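Local coordinates for SAR-endolysin (Enterobacteria phage P1, PDB 1XJU), which hydrolyses the glycosidic bonds of host peptidoglycan and so helps lyse the host cell once it is released from the membrane, at residues N76-A80 / L149-G153; T107-W112 / H124-F128; D72-A77 / W118-C122. The contacts are given in a common frame with arbitrary orientation. Residues are numbered along the deposited sequence.

How the interactions relate
All three contacts lie in the helical part of this family 24 lysozyme. Interactions 1 and 3 both start from helix 75-88 and both use A77; N76 takes part only in interaction 1. One brings in the end of helix 137-151, the other helix 118-123. The C122-C150 disulfide ties these partners together. Interaction 2 joins helix 108-114 to the turn after helix 118-123, and its L125 touches C150. The buried parts are A77, A80 and C150, then I109 and L125, then M73 and M121. T152, D127, D72 and P74 are exposed. Interaction 1 has a hydrogen bond to T152 and a water between two backbone atoms. Interaction 2 has a water at D127. Interaction 3 has no hydrogen bond across it.

Interaction 1 of 3, residues N76-A80 / L149-G153; sequences NAFSA and LCLTG
N76 lies over the last turn of helix 137-151, with its CB 3.3 Å from L149 O. Chi1 m and chi2 near -20° send ND2 to T152 O, a hydrogen bond of 2.9 Å at 168°. OD1 is hydrogen-bonded to N3 ND2. Segment 76-80 is regular helix, with A80 N bonded to N76 O at 2.9 Å. Segment 149-153 leaves its helix through extended T152 (phi/psi -69/121), whose N bonds to L149 O at 3.0 Å. The closest CA pair is A77 and C150, 4.0 Å apart. Such close helix packing is consistent with the small A77, A80 and C150. A80 CB sits 3.6 Å from C150 CB, and A77 CB 3.8 Å from C150 SG. L149, chi1 t and chi2 p, places CD2 4.3 Å from A80 CB. A water accepts from A77 N (2.8 Å) and donates to C150 O (2.9 Å). C150 is disulfide-bonded to C122, so a covalent bond flanks the apolar contact, while polar bonds reach C150 O and T152 O.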
ATOM      1  N   ASN A  76      -0.252   8.610 -12.286  1.00  9.15           N
ATOM      2  CA  ASN A  76      -1.288   8.478 -11.292  1.00  8.80           C
ATOM      3  C   ASN A  76      -1.372   7.054 -10.743  1.00  8.09           C
ATOM      4  O   ASN A  76      -1.395   6.886  -9.504  1.00  8.45           O
ATOM      5  CB  ASN A  76      -2.636   8.899 -11.876  1.00  9.36           C
ATOM      6  CG  ASN A  76      -2.765  10.381 -12.103  1.00 10.35           C
ATOM      7  OD1 ASN A  76      -2.022  11.177 -11.501  1.00 11.08           O
ATOM      8  ND2 ASN A  76      -3.687  10.770 -12.990  1.00 10.79           N
ATOM      9  N   ALA A  77      -1.350   6.054 -11.606  1.00  8.21           N
ATOM     10  CA  ALA A  77      -1.357   4.689 -11.135  1.00  7.80           C
ATOM     11  C   ALA A  77      -0.109   4.402 -10.304  1.00  7.30           C
ATOM     12  O   ALA A  77      -0.163   3.741  -9.243  1.00  7.72           O
ATOM     13  CB  ALA A  77      -1.479   3.722 -12.279  1.00  8.29           C
ATOM     14  N   PHE A  78       1.044   4.842 -10.773  1.00  7.56           N
ATOM     15  CA  PHE A  78       2.274   4.621 -10.045  1.00  7.66           C
ATOM     16  C   PHE A  78       2.180   5.206  -8.652  1.00  7.11           C
ATOM     17  O   PHE A  78       2.647   4.576  -7.668  1.00  7.97           O
ATOM     18  CB  PHE A  78       3.450   5.260 -10.775  1.00  8.47           C
ATOM     19  CG  PHE A  78       4.744   5.123 -10.033  1.00  8.67           C
ATOM     20  CD1 PHE A  78       5.470   3.957 -10.105  1.00  9.99           C
ATOM     21  CD2 PHE A  78       5.152   6.121  -9.157  1.00  9.72           C
ATOM     22  CE1 PHE A  78       6.610   3.814  -9.342  1.00  9.80           C
ATOM     23  CE2 PHE A  78       6.262   5.929  -8.385  1.00 10.10           C
ATOM     24  CZ  PHE A  78       6.979   4.805  -8.497  1.00 10.95           C
ATOM     25  N   SER A  79       1.664   6.387  -8.559  1.00  7.83           N
ATOM     26  CA  SER A  79       1.599   7.123  -7.286  1.00  8.26           C
ATOM     27  C   SER A  79       0.590   6.498  -6.354  1.00  7.94           C
ATOM     28  O   SER A  79       0.868   6.350  -5.145  1.00  7.92           O
ATOM     29  CB  SER A  79       1.234   8.568  -7.585  1.00  9.04           C
ATOM     30  OG  SER A  79       2.253   9.205  -8.343  1.00  9.72           O
ATOM     31  N   ALA A  80      -0.558   6.046  -6.877  1.00  7.73           N
ATOM     32  CA  ALA A  80      -1.519   5.312  -6.066  1.00  7.81           C
ATOM     33  C   ALA A  80      -0.943   4.021  -5.556  1.00  6.81           C
ATOM     34  O   ALA A  80      -1.128   3.658  -4.371  1.00  7.56           O
ATOM     35  CB  ALA A  80      -2.771   5.078  -6.864  1.00  8.33           C
ATOM     36  N   LEU A 149      -7.538   7.992  -7.733  1.00 10.25           N
ATOM     37  CA  LEU A 149      -6.345   8.577  -8.309  1.00  9.71           C
ATOM     38  C   LEU A 149      -5.787   7.703  -9.435  1.00  9.43           C
ATOM     39  O   LEU A 149      -5.517   8.179 -10.539  1.00  9.78           O
ATOM     40  CB  LEU A 149      -5.271   8.792  -7.247  1.00 10.45           C
ATOM     41  CG  LEU A 149      -3.918   9.221  -7.784  1.00 11.12           C
ATOM     42  CD1 LEU A 149      -4.001  10.544  -8.558  1.00 11.55           C
ATOM     43  CD2 LEU A 149      -2.913   9.361  -6.619  1.00 11.01           C
ATOM     44  N   CYS A 150      -5.655   6.418  -9.143  1.00  8.82           N
ATOM     45  CA  CYS A 150      -5.081   5.445 -10.046  1.00  8.84           C
ATOM     46  C   CYS A 150      -5.768   5.468 -11.405  1.00  9.73           C
ATOM     47  O   CYS A 150      -5.110   5.392 -12.447  1.00  9.80           O
ATOM     48  CB  CYS A 150      -5.229   4.096  -9.331  1.00  9.21           C
ATOM     49  SG  CYS A 150      -4.309   2.681  -9.966  1.00  9.32           S
ATOM     50  N   LEU A 151      -7.094   5.564 -11.400  1.00  9.24           N
ATOM     51  CA  LEU A 151      -7.897   5.479 -12.618  1.00  9.50           C
ATOM     52  C   LEU A 151      -7.922   6.779 -13.381  1.00  9.56           C
ATOM     53  O   LEU A 151      -8.404   6.793 -14.541  1.00 10.36           O
ATOM     54  CB  LEU A 151      -9.330   5.120 -12.270  1.00 10.07           C
ATOM     55  CG  LEU A 151      -9.552   3.720 -11.726  1.00 10.25           C
ATOM     56  CD1 LEU A 151     -10.952   3.582 -11.153  1.00 11.51           C
ATOM     57  CD2 LEU A 151      -9.308   2.743 -12.831  1.00 11.12           C
ATOM     58  N   THR A 152      -7.447   7.875 -12.812  1.00 10.06           N
ATOM     59  CA  THR A 152      -7.571   9.184 -13.475  1.00 10.16           C
ATOM     60  C   THR A 152      -6.674   9.228 -14.703  1.00 10.03           C
ATOM     61  O   THR A 152      -5.444   9.068 -14.621  1.00 10.34           O
ATOM     62  CB  THR A 152      -7.186  10.270 -12.505  1.00 11.35           C
ATOM     63  OG1 THR A 152      -8.110  10.276 -11.393  1.00 11.92           O
ATOM     64  CG2 THR A 152      -7.242  11.671 -13.126  1.00 12.68           C
ATOM     65  N   GLY A 153      -7.305   9.451 -15.849  1.00 10.09           N
ATOM     66  CA  GLY A 153      -6.657   9.372 -17.169  1.00  9.87           C
ATOM     67  C   GLY A 153      -6.776   8.048 -17.876  1.00  9.85           C
ATOM     68  O   GLY A 153      -6.422   7.927 -19.059  1.00  9.99           O
TER
HETATM   69  O   HOH W   1      -2.848   6.145 -14.026  1.00  9.32           O

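Interaction 2 of 3, residues T107-W112 / H124-F128; sequences TSIHKW and HLPDF. With SO4 (sulfate ion), chain D.
An N-capped helix start packs against a short 3-10 turn in the helical part of the phage lysozyme fold. T107 is the N-cap of helix 108-114. With chi1 p, its OG1 accepts from H110 N at 3.1 Å; OG1 is also hydrogen-bonded to L93 O. K111 N bonds to T107 O at 3.0 Å. The turn has its 3-10 segment at 125-127, and D127 N bonds to H124 O at 2.9 Å. The nearest CA atoms are those of I109 and H124, 5.4 Å apart. I109, t at both chi angles, fills the middle. Its CG2 is 3.5 Å from F128 CE1, its CD1 3.8 Å from L125 CD2 and its CB 4.0 Å from H124 CB. T107 CG2 meets the edge of the F128 ring at CZ, 3.8 Å away. S108 CB lies over one face of the H124 imidazole, a CH-pi contact 3.8 Å from the ring centroid. The five-membered ring of W112 is slid aside from that imidazole: the centroids are 5.3 Å apart and the planes at 30°. H124 is held by D127, with ND1 donating to OD2 at 2.6 Å. K111 NZ is 2.7 Å from O4 of a sulfate, probably from the crystallisation liquor, and salt-bridges E106. No direct hydrogen bond joins the segments. One water links them, accepting from I109 N at 2.9 Å and donating to D127 OD2 at 2.7 Å.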
ATOM      1  N   THR A 107      -1.549 -12.235  -5.691  1.00  9.41           N
ATOM      2  CA  THR A 107      -2.704 -11.373  -5.644  1.00  9.82           C
ATOM      3  C   THR A 107      -3.151 -11.055  -7.072  1.00  9.99           C
ATOM      4  O   THR A 107      -2.369 -10.955  -8.032  1.00 10.25           O
ATOM      5  CB  THR A 107      -2.359 -10.065  -4.951  1.00  9.33           C
ATOM      6  OG1 THR A 107      -1.275  -9.480  -5.677  1.00  9.33           O
ATOM      7  CG2 THR A 107      -1.961 -10.250  -3.497  1.00 10.08           C
ATOM      8  N   SER A 108      -4.431 -10.785  -7.186  1.00  9.64           N
ATOM      9  CA  SER A 108      -4.956 -10.269  -8.448  1.00 10.52           C
ATOM     10  C   SER A 108      -4.323  -8.951  -8.830  1.00  9.29           C
ATOM     11  O   SER A 108      -4.050  -8.725 -10.019  1.00  9.63           O
ATOM     12  CB  SER A 108      -6.424 -10.115  -8.327  1.00 12.30           C
ATOM     13  OG  SER A 108      -7.043 -11.372  -8.199  1.00 16.70           O
ATOM     14  N   ILE A 109      -4.077  -8.050  -7.863  1.00  8.72           N
ATOM     15  CA  ILE A 109      -3.473  -6.773  -8.224  1.00  8.62           C
ATOM     16  C   ILE A 109      -2.120  -6.970  -8.873  1.00  8.52           C
ATOM     17  O   ILE A 109      -1.791  -6.289  -9.847  1.00  8.63           O
ATOM     18  CB  ILE A 109      -3.434  -5.845  -7.001  1.00  8.46           C
ATOM     19  CG1 ILE A 109      -3.256  -4.400  -7.424  1.00  8.87           C
ATOM     20  CG2 ILE A 109      -2.391  -6.258  -5.950  1.00  8.59           C
ATOM     21  CD1 ILE A 109      -3.480  -3.392  -6.329  1.00  9.03           C
ATOM     22  N   HIS A 110      -1.332  -7.912  -8.377  1.00  8.32           N
ATOM     23  CA  HIS A 110      -0.057  -8.219  -8.981  1.00  8.78           C
ATOM     24  C   HIS A 110      -0.205  -8.853 -10.374  1.00  9.19           C
ATOM     25  O   HIS A 110       0.554  -8.508 -11.295  1.00  9.41           O
ATOM     26  CB  HIS A 110       0.764  -9.113  -8.037  1.00  9.65           C
ATOM     27  CG  HIS A 110       2.148  -9.428  -8.529  1.00  9.69           C
ATOM     28  ND1 HIS A 110       2.441 -10.548  -9.294  1.00 10.38           N
ATOM     29  CD2 HIS A 110       3.331  -8.793  -8.350  1.00 10.55           C
ATOM     30  CE1 HIS A 110       3.749 -10.566  -9.526  1.00 11.22           C
ATOM     31  NE2 HIS A 110       4.310  -9.489  -9.028  1.00 11.15           N
ATOM     32  N   LYS A 111      -1.136  -9.757 -10.501  1.00  8.86           N
ATOM     33  CA  LYS A 111      -1.402 -10.379 -11.799  1.00  9.85           C
ATOM     34  C   LYS A 111      -1.672  -9.310 -12.859  1.00  9.71           C
ATOM     35  O   LYS A 111      -1.130  -9.365 -13.955  1.00 10.47           O
ATOM     36  CB  LYS A 111      -2.581 -11.326 -11.691  1.00 11.16           C
ATOM     37  CG  LYS A 111      -2.217 -12.620 -11.040  1.00 14.86           C
ATOM     38  CD  LYS A 111      -3.346 -13.593 -11.106  1.00 16.14           C
ATOM     39  CE  LYS A 111      -3.038 -14.876 -10.344  1.00 17.11           C
ATOM     40  NZ  LYS A 111      -1.958 -15.659 -10.926  1.00 18.43           N
ATOM     41  N   TRP A 112      -2.562  -8.377 -12.549  1.00  9.32           N
ATOM     42  CA  TRP A 112      -2.903  -7.364 -13.519  1.00  9.29           C
ATOM     43  C   TRP A 112      -1.786  -6.399 -13.782  1.00  9.69           C
ATOM     44  O   TRP A 112      -1.579  -5.986 -14.928  1.00 10.02           O
ATOM     45  CB  TRP A 112      -4.194  -6.651 -13.120  1.00 10.20           C
ATOM     46  CG  TRP A 112      -5.410  -7.498 -13.192  1.00 11.35           C
ATOM     47  CD1 TRP A 112      -6.267  -7.751 -12.197  1.00 12.03           C
ATOM     48  CD2 TRP A 112      -5.937  -8.160 -14.349  1.00 12.40           C
ATOM     49  NE1 TRP A 112      -7.320  -8.533 -12.645  1.00 13.63           N
ATOM     50  CE2 TRP A 112      -7.142  -8.772 -13.975  1.00 13.96           C
ATOM     51  CE3 TRP A 112      -5.547  -8.252 -15.680  1.00 13.03           C
ATOM     52  CZ2 TRP A 112      -7.895  -9.537 -14.860  1.00 14.10           C
ATOM     53  CZ3 TRP A 112      -6.346  -8.989 -16.574  1.00 14.32           C
ATOM     54  CH2 TRP A 112      -7.491  -9.593 -16.146  1.00 14.55           C
ATOM     55  N   HIS A 124      -8.442  -3.402  -8.089  1.00  8.58           N
ATOM     56  CA  HIS A 124      -8.152  -4.321  -6.992  1.00  9.61           C
ATOM     57  C   HIS A 124      -7.518  -3.682  -5.784  1.00  9.85           C
ATOM     58  O   HIS A 124      -7.224  -4.400  -4.811  1.00 10.23           O
ATOM     59  CB  HIS A 124      -7.344  -5.493  -7.493  1.00 10.28           C
ATOM     60  CG  HIS A 124      -8.192  -6.490  -8.226  1.00 10.84           C
ATOM     61  ND1 HIS A 124      -8.883  -7.496  -7.569  1.00 12.29           N
ATOM     62  CD2 HIS A 124      -8.539  -6.585  -9.534  1.00 12.23           C
ATOM     63  CE1 HIS A 124      -9.583  -8.194  -8.449  1.00 13.08           C
ATOM     64  NE2 HIS A 124      -9.405  -7.650  -9.637  1.00 14.00           N
ATOM     65  N   LEU A 125      -7.283  -2.375  -5.785  1.00  8.77           N
ATOM     66  CA  LEU A 125      -6.747  -1.722  -4.592  1.00  9.65           C
ATOM     67  C   LEU A 125      -7.632  -2.022  -3.384  1.00  9.86           C
ATOM     68  O   LEU A 125      -7.096  -2.278  -2.293  1.00 10.03           O
ATOM     69  CB  LEU A 125      -6.545  -0.211  -4.850  1.00  8.86           C
ATOM     70  CG  LEU A 125      -5.195   0.057  -5.546  1.00  8.53           C
ATOM     71  CD1 LEU A 125      -5.198   1.408  -6.160  1.00  9.05           C
ATOM     72  CD2 LEU A 125      -4.057  -0.044  -4.539  1.00  9.14           C
ATOM     73  N   PRO A 126      -8.965  -1.968  -3.490  1.00 10.89           N
ATOM     74  CA  PRO A 126      -9.789  -2.269  -2.309  1.00 12.39           C
ATOM     75  C   PRO A 126      -9.759  -3.717  -1.877  1.00 11.20           C
ATOM     76  O   PRO A 126     -10.503  -4.074  -0.899  1.00 13.28           O
ATOM     77  CB  PRO A 126     -11.205  -1.767  -2.709  1.00 13.10           C
ATOM     78  CG  PRO A 126     -10.889  -0.772  -3.805  1.00 12.51           C
ATOM     79  CD  PRO A 126      -9.777  -1.400  -4.593  1.00 11.38           C
ATOM     80  N   ASP A 127      -8.916  -4.566  -2.406  1.00 11.76           N
ATOM     81  CA  ASP A 127      -8.710  -5.918  -1.899  1.00 13.14           C
ATOM     82  C   ASP A 127      -7.829  -5.906  -0.649  1.00 13.99           C
ATOM     83  O   ASP A 127      -7.632  -6.989  -0.035  1.00 17.88           O
ATOM     84  CB  ASP A 127      -8.001  -6.851  -2.893  1.00 12.86           C
ATOM     85  CG  ASP A 127      -8.803  -7.127  -4.127  1.00 13.12           C
ATOM     86  OD1 ASP A 127     -10.040  -6.807  -4.121  1.00 16.18           O
ATOM     87  OD2 ASP A 127      -8.259  -7.752  -5.029  1.00 13.03           O
ATOM     88  N   PHE A 128      -7.266  -4.758  -0.276  1.00 12.22           N
ATOM     89  CA  PHE A 128      -6.298  -4.719   0.831  1.00 11.88           C
ATOM     90  C   PHE A 128      -6.771  -3.812   1.947  1.00 11.48           C
ATOM     91  O   PHE A 128      -6.344  -2.668   2.042  1.00 11.22           O
ATOM     92  CB  PHE A 128      -4.912  -4.298   0.301  1.00 12.02           C
ATOM     93  CG  PHE A 128      -4.432  -5.204  -0.796  1.00 12.00           C
ATOM     94  CD1 PHE A 128      -4.770  -4.940  -2.123  1.00 11.98           C
ATOM     95  CD2 PHE A 128      -3.806  -6.411  -0.501  1.00 11.98           C
ATOM     96  CE1 PHE A 128      -4.466  -5.883  -3.095  1.00 11.38           C
ATOM     97  CE2 PHE A 128      -3.495  -7.306  -1.458  1.00 12.86           C
ATOM     98  CZ  PHE A 128      -3.837  -7.037  -2.754  1.00 12.96           C
TER
HETATM   99  S   SO4 D 606      -1.988 -18.421  -8.471  1.00 18.53           S
HETATM  100  O1  SO4 D 606      -1.675 -19.810  -8.339  1.00 19.96           O
HETATM  101  O2  SO4 D 606      -1.009 -17.628  -7.713  1.00 19.90           O
HETATM  102  O3  SO4 D 606      -3.353 -18.174  -8.030  1.00 19.27           O
HETATM  103  O4  SO4 D 606      -1.998 -18.156  -9.902  1.00 20.58           O
HETATM  104  O   HOH W   2      -5.582  -8.258  -5.399  1.00 11.16           O

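Interaction 3 of 3, residues D72-A77 / W118-C122; sequences DMPDNA and WVNMC
This contact sets the lead-in and first turn of helix 75-88 against helix 118-123 in the phage lysozyme fold. Residues 72-74 form the lead-in, and P74 is the N-cap. M73 and P74 are extended, with phi/psi -80/154 and -67/162. The nearest CA atoms are those of A77 and W118, 7.1 Å apart. Aromatic contacts come first. W118 has chi1 m and chi2 near 130°, which lays its indole along the lead-in. M73 CG stands over the six-membered ring of W118, 3.6 Å from its centroid. P74 CD lies over the five-membered ring, 4.0 Å from its centroid. Both are CH-pi contacts. M73 SD adds an oblique Met-aromatic contact, 4.8 Å from the six-membered centroid. D72 O is 3.5 Å and D72 CB 3.8 Å from W118 CZ2, while the D72 carboxylate pairs with R69. Aliphatic and sulfur contacts continue inward. M73, with chi1 m then t and t, reaches M121: M73 CE is 3.6 Å from M121 SD. A77 CB is 4.0 Å from M121 CE. C122 carries the disulfide to C150, so helix 137-151 joins the same apolar cluster. A77 CB also lies 4.4 Å from C122 SG.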
ATOM      1  N   ASP A  72       6.436   1.302 -16.294  1.00  9.48           N
ATOM      2  CA  ASP A  72       5.498   1.304 -17.405  1.00 10.02           C
ATOM      3  C   ASP A  72       4.156   1.946 -17.110  1.00  9.59           C
ATOM      4  O   ASP A  72       3.354   2.157 -18.018  1.00 10.15           O
ATOM      5  CB  ASP A  72       5.252  -0.099 -17.918  1.00 11.28           C
ATOM      6  CG  ASP A  72       6.473  -0.775 -18.406  1.00 14.94           C
ATOM      7  OD1 ASP A  72       7.366  -0.073 -18.943  1.00 16.46           O
ATOM      8  OD2 ASP A  72       6.561  -2.033 -18.238  1.00 18.36           O
ATOM      9  N   MET A  73       3.892   2.258 -15.846  1.00  9.28           N
ATOM     10  CA  MET A  73       2.622   2.889 -15.441  1.00  8.77           C
ATOM     11  C   MET A  73       2.637   4.352 -15.725  1.00  8.99           C
ATOM     12  O   MET A  73       3.695   4.960 -15.645  1.00  9.93           O
ATOM     13  CB  MET A  73       2.453   2.742 -13.902  1.00  9.70           C
ATOM     14  CG  MET A  73       2.254   1.375 -13.434  1.00  9.03           C
ATOM     15  SD  MET A  73       1.939   1.419 -11.660  1.00  8.89           S
ATOM     16  CE  MET A  73       2.148  -0.353 -11.314  1.00  9.61           C
ATOM     17  N   PRO A  74       1.459   4.963 -15.935  1.00  8.56           N
ATOM     18  CA  PRO A  74       1.352   6.404 -15.824  1.00  9.31           C
ATOM     19  C   PRO A  74       1.561   6.861 -14.399  1.00  8.65           C
ATOM     20  O   PRO A  74       1.459   6.048 -13.456  1.00  9.29           O
ATOM     21  CB  PRO A  74      -0.086   6.692 -16.249  1.00 10.21           C
ATOM     22  CG  PRO A  74      -0.639   5.427 -16.705  1.00 11.59           C
ATOM     23  CD  PRO A  74       0.184   4.301 -16.233  1.00  9.55           C
ATOM     24  N   ASP A  75       1.857   8.135 -14.227  1.00  9.56           N
ATOM     25  CA  ASP A  75       2.135   8.678 -12.903  1.00  9.83           C
ATOM     26  C   ASP A  75       1.014   8.490 -11.916  1.00  8.61           C
ATOM     27  O   ASP A  75       1.310   8.224 -10.740  1.00  8.75           O
ATOM     28  CB  ASP A  75       2.438  10.171 -12.989  1.00 11.29           C
ATOM     29  CG  ASP A  75       3.862  10.500 -13.416  1.00 13.79           C
ATOM     30  OD1 ASP A  75       4.741   9.649 -13.622  1.00 13.89           O
ATOM     31  OD2 ASP A  75       4.180  11.703 -13.563  1.00 18.34           O
ATOM     32  N   ASN A  76      -0.252   8.610 -12.286  1.00  9.15           N
ATOM     33  CA  ASN A  76      -1.288   8.478 -11.292  1.00  8.80           C
ATOM     34  C   ASN A  76      -1.372   7.054 -10.743  1.00  8.09           C
ATOM     35  O   ASN A  76      -1.395   6.886  -9.504  1.00  8.45           O
ATOM     36  CB  ASN A  76      -2.636   8.899 -11.876  1.00  9.36           C
ATOM     37  CG  ASN A  76      -2.765  10.381 -12.103  1.00 10.35           C
ATOM     38  OD1 ASN A  76      -2.022  11.177 -11.501  1.00 11.08           O
ATOM     39  ND2 ASN A  76      -3.687  10.770 -12.990  1.00 10.79           N
ATOM     40  N   ALA A  77      -1.350   6.054 -11.606  1.00  8.21           N
ATOM     41  CA  ALA A  77      -1.357   4.689 -11.135  1.00  7.80           C
ATOM     42  C   ALA A  77      -0.109   4.402 -10.304  1.00  7.30           C
ATOM     43  O   ALA A  77      -0.163   3.741  -9.243  1.00  7.72           O
ATOM     44  CB  ALA A  77      -1.479   3.722 -12.279  1.00  8.29           C
ATOM     45  N   TRP A 118      -3.708  -1.627 -16.213  1.00  9.10           N
ATOM     46  CA  TRP A 118      -3.699  -0.742 -15.072  1.00  9.06           C
ATOM     47  C   TRP A 118      -5.102  -0.516 -14.521  1.00  8.93           C
ATOM     48  O   TRP A 118      -5.262  -0.414 -13.291  1.00  9.33           O
ATOM     49  CB  TRP A 118      -3.037   0.573 -15.395  1.00  9.43           C
ATOM     50  CG  TRP A 118      -1.743   0.447 -16.085  1.00  9.45           C
ATOM     51  CD1 TRP A 118      -1.411   1.131 -17.244  1.00  9.84           C
ATOM     52  CD2 TRP A 118      -0.564  -0.310 -15.732  1.00  8.04           C
ATOM     53  NE1 TRP A 118      -0.150   0.805 -17.624  1.00  9.07           N
ATOM     54  CE2 TRP A 118       0.404  -0.065 -16.718  1.00  8.96           C
ATOM     55  CE3 TRP A 118      -0.232  -1.188 -14.705  1.00  8.40           C
ATOM     56  CZ2 TRP A 118       1.659  -0.668 -16.697  1.00  9.52           C
ATOM     57  CZ3 TRP A 118       1.009  -1.775 -14.701  1.00  8.72           C
ATOM     58  CH2 TRP A 118       1.965  -1.489 -15.653  1.00  9.11           C
ATOM     59  N   VAL A 119      -6.126  -0.402 -15.355  1.00  8.88           N
ATOM     60  CA  VAL A 119      -7.469  -0.270 -14.835  1.00  8.86           C
ATOM     61  C   VAL A 119      -7.834  -1.446 -13.917  1.00  9.28           C
ATOM     62  O   VAL A 119      -8.315  -1.249 -12.800  1.00  9.21           O
ATOM     63  CB  VAL A 119      -8.532  -0.098 -15.961  1.00  9.38           C
ATOM     64  CG1 VAL A 119      -9.923  -0.253 -15.404  1.00 10.31           C
ATOM     65  CG2 VAL A 119      -8.335   1.237 -16.609  1.00 10.28           C
ATOM     66  N   ASN A 120      -7.583  -2.649 -14.386  1.00  9.35           N
ATOM     67  CA  ASN A 120      -7.929  -3.792 -13.574  1.00 10.27           C
ATOM     68  C   ASN A 120      -7.115  -3.809 -12.263  1.00  9.16           C
ATOM     69  O   ASN A 120      -7.628  -4.167 -11.179  1.00 10.20           O
ATOM     70  CB  ASN A 120      -7.695  -5.106 -14.317  1.00 11.34           C
ATOM     71  CG  ASN A 120      -8.589  -5.265 -15.526  1.00 12.91           C
ATOM     72  OD1 ASN A 120      -9.663  -4.621 -15.605  1.00 15.08           O
ATOM     73  ND2 ASN A 120      -8.227  -6.212 -16.425  1.00 14.87           N
ATOM     74  N   MET A 121      -5.843  -3.475 -12.371  1.00  8.75           N
ATOM     75  CA  MET A 121      -4.956  -3.338 -11.203  1.00  8.93           C
ATOM     76  C   MET A 121      -5.571  -2.345 -10.195  1.00  8.50           C
ATOM     77  O   MET A 121      -5.751  -2.652  -9.001  1.00  8.60           O
ATOM     78  CB  MET A 121      -3.579  -2.935 -11.657  1.00  8.42           C
ATOM     79  CG  MET A 121      -2.599  -2.742 -10.506  1.00  8.31           C
ATOM     80  SD  MET A 121      -1.100  -1.867 -11.043  1.00  8.20           S
ATOM     81  CE  MET A 121      -1.740  -0.185 -11.296  1.00  8.26           C
ATOM     82  N   CYS A 122      -5.867  -1.149 -10.651  1.00  8.44           N
ATOM     83  CA  CYS A 122      -6.448  -0.115  -9.812  1.00  9.20           C
ATOM     84  C   CYS A 122      -7.697  -0.598  -9.124  1.00  8.69           C
ATOM     85  O   CYS A 122      -7.948  -0.281  -7.916  1.00  9.48           O
ATOM     86  CB  CYS A 122      -6.819   1.114 -10.668  1.00  9.86           C
ATOM     87  SG  CYS A 122      -5.462   1.999 -11.495  1.00  9.83           S
TER